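Local structure of putative exported protein (Bordetella pertussis Tohama I, 2PFY) at residues P83-S88 / T279-W284; R143-S148 / Q203-Q208. The protein probably serves as the extracytoplasmic solute receptor of a tripartite ATP-independent periplasmic transport system, and binds pyroglutamic acid. All coordinates share one frame; numbering follows the deposited sequence.

Contact 1 (P83-S88 / T279-W284)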
loop_
_atom_site.group_PDB
_atom_site.type_symbol
_atom_site.label_atom_id
_atom_site.label_comp_id
_atom_site.label_asym_id
_atom_site.label_seq_id
_atom_site.Cartn_x
_atom_site.Cartn_y
_atom_site.Cartn_z
ATOM N N PRO A 83 -8.472 -5.728 8.802
ATOM C CA PRO A 83 -9.789 -5.582 8.171
ATOM C C PRO A 83 -10.812 -4.846 9.018
ATOM O O PRO A 83 -10.942 -5.098 10.233
ATOM C CB PRO A 83 -10.208 -7.024 7.851
ATOM C CG PRO A 83 -8.873 -7.774 7.695
ATOM C CD PRO A 83 -7.999 -7.130 8.779
ATOM N N PHE A 84 -11.472 -3.887 8.384
ATOM C CA PHE A 84 -12.578 -3.130 8.953
ATOM C C PHE A 84 -12.271 -2.232 10.166
ATOM O O PHE A 84 -13.184 -1.632 10.760
ATOM C CB PHE A 84 -13.790 -4.044 9.145
ATOM C CG PHE A 84 -14.243 -4.633 7.870
ATOM C CD1 PHE A 84 -14.884 -3.846 6.932
ATOM C CD2 PHE A 84 -13.912 -5.937 7.537
ATOM C CE1 PHE A 84 -15.268 -4.372 5.702
ATOM C CE2 PHE A 84 -14.291 -6.478 6.301
ATOM C CZ PHE A 84 -14.978 -5.700 5.391
ATOM N N LEU A 85 -10.995 -2.110 10.519
ATOM C CA LEU A 85 -10.600 -1.136 11.526
ATOM C C LEU A 85 -10.768 0.303 11.025
ATOM O O LEU A 85 -11.219 1.198 11.755
ATOM C CB LEU A 85 -9.156 -1.407 11.966
ATOM C CG LEU A 85 -8.518 -0.409 12.954
ATOM C CD1 LEU A 85 -9.142 -0.461 14.351
ATOM C CD2 LEU A 85 -7.038 -0.640 13.051
ATOM N N ALA A 86 -10.400 0.546 9.767
ATOM C CA ALA A 86 -10.486 1.891 9.200
ATOM C C ALA A 86 -10.773 1.786 7.693
ATOM O O ALA A 86 -9.867 1.892 6.867
ATOM C CB ALA A 86 -9.195 2.652 9.449
ATOM N N SER A 87 -12.033 1.555 7.348
ATOM C CA SER A 87 -12.363 1.118 5.996
ATOM C C SER A 87 -12.858 2.228 5.094
ATOM O O SER A 87 -12.990 2.036 3.884
ATOM C CB SER A 87 -13.362 -0.032 6.056
ATOM O OG SER A 87 -12.665 -1.261 6.261
ATOM N N SER A 88 -13.155 3.383 5.692
ATOM C CA SER A 88 -13.450 4.599 4.928
ATOM C C SER A 88 -12.188 5.468 4.837
ATOM O O SER A 88 -11.286 5.335 5.657
ATOM C CB SER A 88 -14.592 5.377 5.579
ATOM O OG SER A 88 -14.167 5.908 6.811
ATOM N N THR A 279 -10.406 -10.638 15.263
ATOM C CA THR A 279 -9.278 -11.507 15.604
ATOM C C THR A 279 -7.935 -10.812 15.344
ATOM O O THR A 279 -7.049 -10.787 16.207
ATOM C CB THR A 279 -9.332 -12.799 14.773
ATOM O OG1 THR A 279 -10.587 -13.439 14.985
ATOM C CG2 THR A 279 -8.222 -13.747 15.123
HETATM N N MSE A 280 -7.791 -10.233 14.149
HETATM C CA MSE A 280 -6.509 -9.663 13.767
HETATM C C MSE A 280 -6.090 -8.453 14.601
HETATM O O MSE A 280 -4.901 -8.314 14.894
HETATM C CB MSE A 280 -6.452 -9.374 12.258
HETATM C CG MSE A 280 -6.451 -10.641 11.417
HETATM SE SE MSE A 280 -6.248 -10.257 9.494
HETATM C CE MSE A 280 -4.434 -9.366 9.579
ATOM N N VAL A 281 -7.034 -7.594 14.990
ATOM C CA VAL A 281 -6.690 -6.419 15.799
ATOM C C VAL A 281 -6.297 -6.847 17.230
ATOM O O VAL A 281 -5.488 -6.180 17.895
ATOM C CB VAL A 281 -7.795 -5.333 15.792
ATOM C CG1 VAL A 281 -9.006 -5.724 16.642
ATOM C CG2 VAL A 281 -7.248 -3.984 16.243
ATOM N N SER A 282 -6.876 -7.962 17.674
ATOM C CA SER A 282 -6.522 -8.581 18.947
ATOM C C SER A 282 -5.109 -9.178 18.843
ATOM O O SER A 282 -4.236 -8.849 19.659
ATOM C CB SER A 282 -7.602 -9.608 19.367
ATOM O OG SER A 282 -7.105 -10.606 20.252
ATOM N N ASP A 283 -4.890 -10.026 17.835
ATOM C CA ASP A 283 -3.575 -10.587 17.508
ATOM C C ASP A 283 -2.524 -9.487 17.402
ATOM O O ASP A 283 -1.389 -9.651 17.874
ATOM C CB ASP A 283 -3.624 -11.303 16.149
ATOM C CG ASP A 283 -4.217 -12.703 16.224
ATOM O OD1 ASP A 283 -4.362 -13.214 17.343
ATOM O OD2 ASP A 283 -4.521 -13.295 15.153
ATOM N N TRP A 284 -2.912 -8.369 16.770
ATOM C CA TRP A 284 -2.011 -7.247 16.531
ATOM C C TRP A 284 -1.648 -6.553 17.844
ATOM O O TRP A 284 -0.473 -6.281 18.095
ATOM C CB TRP A 284 -2.631 -6.236 15.558
ATOM C CG TRP A 284 -1.738 -5.044 15.259
ATOM C CD1 TRP A 284 -0.821 -4.941 14.242
ATOM C CD2 TRP A 284 -1.696 -3.792 15.961
ATOM N NE1 TRP A 284 -0.213 -3.709 14.272
ATOM C CE2 TRP A 284 -0.727 -2.979 15.310
ATOM C CE3 TRP A 284 -2.386 -3.269 17.067
ATOM C CZ2 TRP A 284 -0.425 -1.684 15.733
ATOM C CZ3 TRP A 284 -2.087 -1.971 17.489
ATOM C CH2 TRP A 284 -1.110 -1.193 16.821
#

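Contact 2 (R143-S148 / Q203-Q208). With PCA (pyroglutamic acid), chain E.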
loop_
_atom_site.group_PDB
_atom_site.type_symbol
_atom_site.label_atom_id
_atom_site.label_comp_id
_atom_site.label_asym_id
_atom_site.label_seq_id
_atom_site.Cartn_x
_atom_site.Cartn_y
_atom_site.Cartn_z
ATOM N N ARG A 143 -4.179 -14.909 -3.673
ATOM C CA ARG A 143 -3.011 -14.021 -3.638
ATOM C C ARG A 143 -2.872 -13.279 -2.319
ATOM O O ARG A 143 -3.834 -12.663 -1.839
ATOM C CB ARG A 143 -3.085 -12.983 -4.764
ATOM C CG ARG A 143 -1.884 -12.003 -4.754
ATOM C CD ARG A 143 -2.055 -10.873 -5.706
ATOM N NE ARG A 143 -0.910 -9.964 -5.561
ATOM C CZ ARG A 143 -1.006 -8.645 -5.437
ATOM N NH1 ARG A 143 -2.196 -8.063 -5.533
ATOM N NH2 ARG A 143 0.105 -7.901 -5.274
ATOM N N ALA A 144 -1.673 -13.317 -1.739
ATOM C CA ALA A 144 -1.315 -12.430 -0.622
ATOM C C ALA A 144 -0.181 -11.520 -1.100
ATOM O O ALA A 144 0.523 -11.877 -2.023
ATOM C CB ALA A 144 -0.830 -13.242 0.592
ATOM N N TYR A 145 -0.013 -10.345 -0.487
ATOM C CA TYR A 145 1.031 -9.423 -0.957
ATOM C C TYR A 145 1.853 -8.804 0.163
ATOM O O TYR A 145 2.659 -7.889 -0.065
ATOM C CB TYR A 145 0.459 -8.351 -1.900
ATOM C CG TYR A 145 -0.616 -7.463 -1.327
ATOM C CD1 TYR A 145 -0.337 -6.573 -0.283
ATOM C CD2 TYR A 145 -1.916 -7.476 -1.859
ATOM C CE1 TYR A 145 -1.305 -5.759 0.226
ATOM C CE2 TYR A 145 -2.912 -6.659 -1.338
ATOM C CZ TYR A 145 -2.604 -5.804 -0.290
ATOM O OH TYR A 145 -3.539 -4.964 0.257
ATOM N N SER A 146 1.639 -9.321 1.369
ATOM C CA SER A 146 2.246 -8.801 2.601
ATOM C C SER A 146 2.060 -9.878 3.686
ATOM O O SER A 146 1.280 -10.833 3.495
ATOM C CB SER A 146 1.577 -7.479 3.005
ATOM O OG SER A 146 0.206 -7.679 3.344
ATOM N N ALA A 147 2.804 -9.749 4.790
ATOM C CA ALA A 147 2.595 -10.571 5.986
ATOM C C ALA A 147 1.148 -10.500 6.477
ATOM O O ALA A 147 0.530 -11.532 6.750
ATOM C CB ALA A 147 3.603 -10.144 7.111
ATOM N N SER A 148 0.590 -9.294 6.572
ATOM C CA SER A 148 -0.806 -9.131 7.007
ATOM C C SER A 148 -1.812 -9.836 6.091
ATOM O O SER A 148 -2.684 -10.585 6.578
ATOM C CB SER A 148 -1.175 -7.654 7.169
ATOM O OG SER A 148 -2.492 -7.541 7.690
ATOM N N GLN A 203 -14.041 -2.977 0.641
ATOM C CA GLN A 203 -13.321 -2.011 1.478
ATOM C C GLN A 203 -12.727 -2.677 2.726
ATOM O O GLN A 203 -12.931 -2.190 3.850
ATOM C CB GLN A 203 -14.248 -0.844 1.894
ATOM C CG GLN A 203 -14.793 -0.015 0.722
ATOM C CD GLN A 203 -15.593 1.206 1.163
ATOM O OE1 GLN A 203 -15.155 2.005 2.028
ATOM N NE2 GLN A 203 -16.765 1.371 0.562
ATOM N N ALA A 204 -12.011 -3.783 2.564
ATOM C CA ALA A 204 -11.498 -4.506 3.737
ATOM C C ALA A 204 -10.563 -3.615 4.594
ATOM O O ALA A 204 -10.632 -3.606 5.837
ATOM C CB ALA A 204 -10.795 -5.775 3.327
ATOM N N PHE A 205 -9.704 -2.857 3.913
ATOM C CA PHE A 205 -8.841 -1.891 4.546
ATOM C C PHE A 205 -8.267 -0.940 3.506
ATOM O O PHE A 205 -8.514 -1.066 2.286
ATOM C CB PHE A 205 -7.713 -2.589 5.359
ATOM C CG PHE A 205 -6.875 -3.532 4.556
ATOM C CD1 PHE A 205 -5.697 -3.088 3.916
ATOM C CD2 PHE A 205 -7.281 -4.850 4.374
ATOM C CE1 PHE A 205 -4.916 -3.956 3.151
ATOM C CE2 PHE A 205 -6.499 -5.741 3.571
ATOM C CZ PHE A 205 -5.326 -5.300 2.985
ATOM N N ILE A 206 -7.550 0.064 3.981
ATOM C CA ILE A 206 -6.921 0.956 3.037
ATOM C C ILE A 206 -5.401 1.094 3.346
ATOM O O ILE A 206 -5.003 1.844 4.263
ATOM C CB ILE A 206 -7.753 2.293 2.697
ATOM C CG1 ILE A 206 -7.009 3.556 3.003
ATOM C CG2 ILE A 206 -9.273 2.316 3.066
ATOM C CD1 ILE A 206 -6.084 3.842 1.980
ATOM N N PRO A 207 -4.569 0.327 2.598
ATOM C CA PRO A 207 -3.155 0.246 2.948
ATOM C C PRO A 207 -2.437 1.471 2.403
ATOM O O PRO A 207 -2.819 2.023 1.359
ATOM C CB PRO A 207 -2.698 -1.064 2.296
ATOM C CG PRO A 207 -3.619 -1.165 1.002
ATOM C CD PRO A 207 -4.914 -0.481 1.398
ATOM N N GLN A 208 -1.461 1.948 3.158
ATOM C CA GLN A 208 -0.690 3.127 2.773
ATOM C C GLN A 208 0.554 2.725 2.018
ATOM O O GLN A 208 1.081 1.635 2.178
ATOM C CB GLN A 208 -0.253 3.912 3.992
ATOM C CG GLN A 208 -1.390 4.351 4.908
ATOM C CD GLN A 208 -2.411 5.244 4.229
ATOM O OE1 GLN A 208 -2.080 6.093 3.424
ATOM N NE2 GLN A 208 -3.658 5.073 4.589
HETATM N N PCA E . -2.356 -2.697 -4.686
HETATM C CA PCA E . -1.115 -3.250 -4.094
HETATM C CB PCA E . -1.193 -3.168 -2.590
HETATM C CG PCA E . -2.552 -2.621 -2.270
HETATM C CD PCA E . -3.185 -2.333 -3.590
HETATM O OE PCA E . -4.277 -1.792 -3.726
HETATM C C PCA E . -0.921 -4.689 -4.530
HETATM O O PCA E . 0.138 -5.311 -4.385
HETATM O OXT PCA E . -1.861 -5.260 -5.052
#

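Contact 1 (P83-S88 / T279-W284)
Pro83 and Met280, present here as selenomethionine, form the closer of two apolar pairs that join the loop 83-88 to the helical segment 279-284. The selenium does the touching: SE of Met280 lies 3.7 Å from CD of Pro83 and 4.0 Å from its CG, so it meets the CG-CD side of the pyrrolidine ring. The two side chains cross at about a right angle. From CG, anti to the carbonyl carbon (chi1 -68°), the Met280 chain runs straight to SE, and the bend at its last torsion (chi3 61°) carries CE on to within 3.3 Å of Ser148 OG, while SE remains the atom nearest the proline ring.

The second pair is looser. CD1 of Leu85 comes within 4.4 Å of CG2 of Val281, so two methyl tips meet at little more than van der Waals separation. Leu85 CG is anti to the backbone N (chi1 175°), directing the side chain across to the helix. The CA atoms of Leu85 and Val281 are 7.8 Å apart, almost as far as the 7.7 Å between those of Pro83 and Met280. Adjacent helix residues thus serve loop positions two apart.

The contact itself is apolar; polar bonds nearby run within the helix, as from Trp284 N to Met280 O at 2.7 Å, or to other parts of the chain, as between Leu85 O and Tyr299 OH of helix 290-300. The Pro83 side chain is about 13 Å from the bound pyroglutamic acid, and the contact is structural packing.

In the fold, helix 147-155 also packs on Met280, through Ser148, Met152 and Leu155, while Arg300 of helix 290-300 touches Leu85. Ser88 N-caps helix 89-108, so the loop leads from its packing on helix 267-287 straight into that helix.

Contact 2 (R143-S148 / Q203-Q208)
Arg143 grips the carboxylate of pyroglutamic acid with two hydrogen bonds, the shorter from NH2 to O at 2.7 Å and the other from NH1 to OXT at 2.9 Å. This paired arginine-carboxylate grip belongs to the ligand pocket of a DctP-family solute receptor, which has the periplasmic binding protein fold. Both bonds are fairly straight, with N-H...acceptor angles of 157° and 161°, and the carboxylate carbon lies in the guanidinium plane, at its edge. The arginine reaches the ligand with its chain extended from CG to NE, while NE is held by Val163 O; this bond on the remaining nitrogen should help fix the rotation of the guanidinium. Arg48 NH2, Thr165, Thr182, Ser183 and Thr186 add further hydrogen bonds to the ligand.

Tyr145 lies between these groups and the loop 203-208. Its CD2 sits 3.6 Å above the plane of the Arg143 guanidinium, and one face of the ring carries CB of the ligand, offset toward the rim. The side chain reaches this place with CG set between the backbone N and the carbonyl carbon (chi1 60°). Arg48 NH1 also bonds the Tyr145 carbonyl, so one arginine holds both the ligand and the backbone of Tyr145.

Across the contact, the phenol oxygen approaches Phe205 at the ring edge, near its plane, with Tyr145 OH 3.3 Å from CZ. Pro207 also lines the pocket: its CG packs 3.7 Å from CG of pyroglutamic acid and 3.9 Å from Tyr145 OH.

In the fold
From the N terminus the chain passes strand 62-66 and reaches 83-88, the first half of contact 1, whose partner on helix 267-287 comes only after 190 intervening residues. Contact 2 nests inside that loop: it opens at 143-148, where strand 141-144 turns into helix 147-155, and closes, with 54 residues between, at 203-208, which runs into strand 208-214. The two centres are 11 Å apart. Direct bonds probably link the contacts, Phe84 N to Ala204 O at 2.7 Å and Ser87 OG to Gln203 O at 2.6 Å. The loop 83-88 therefore joins a late helix on one side and the pocket-lining loop 203-208 on the other.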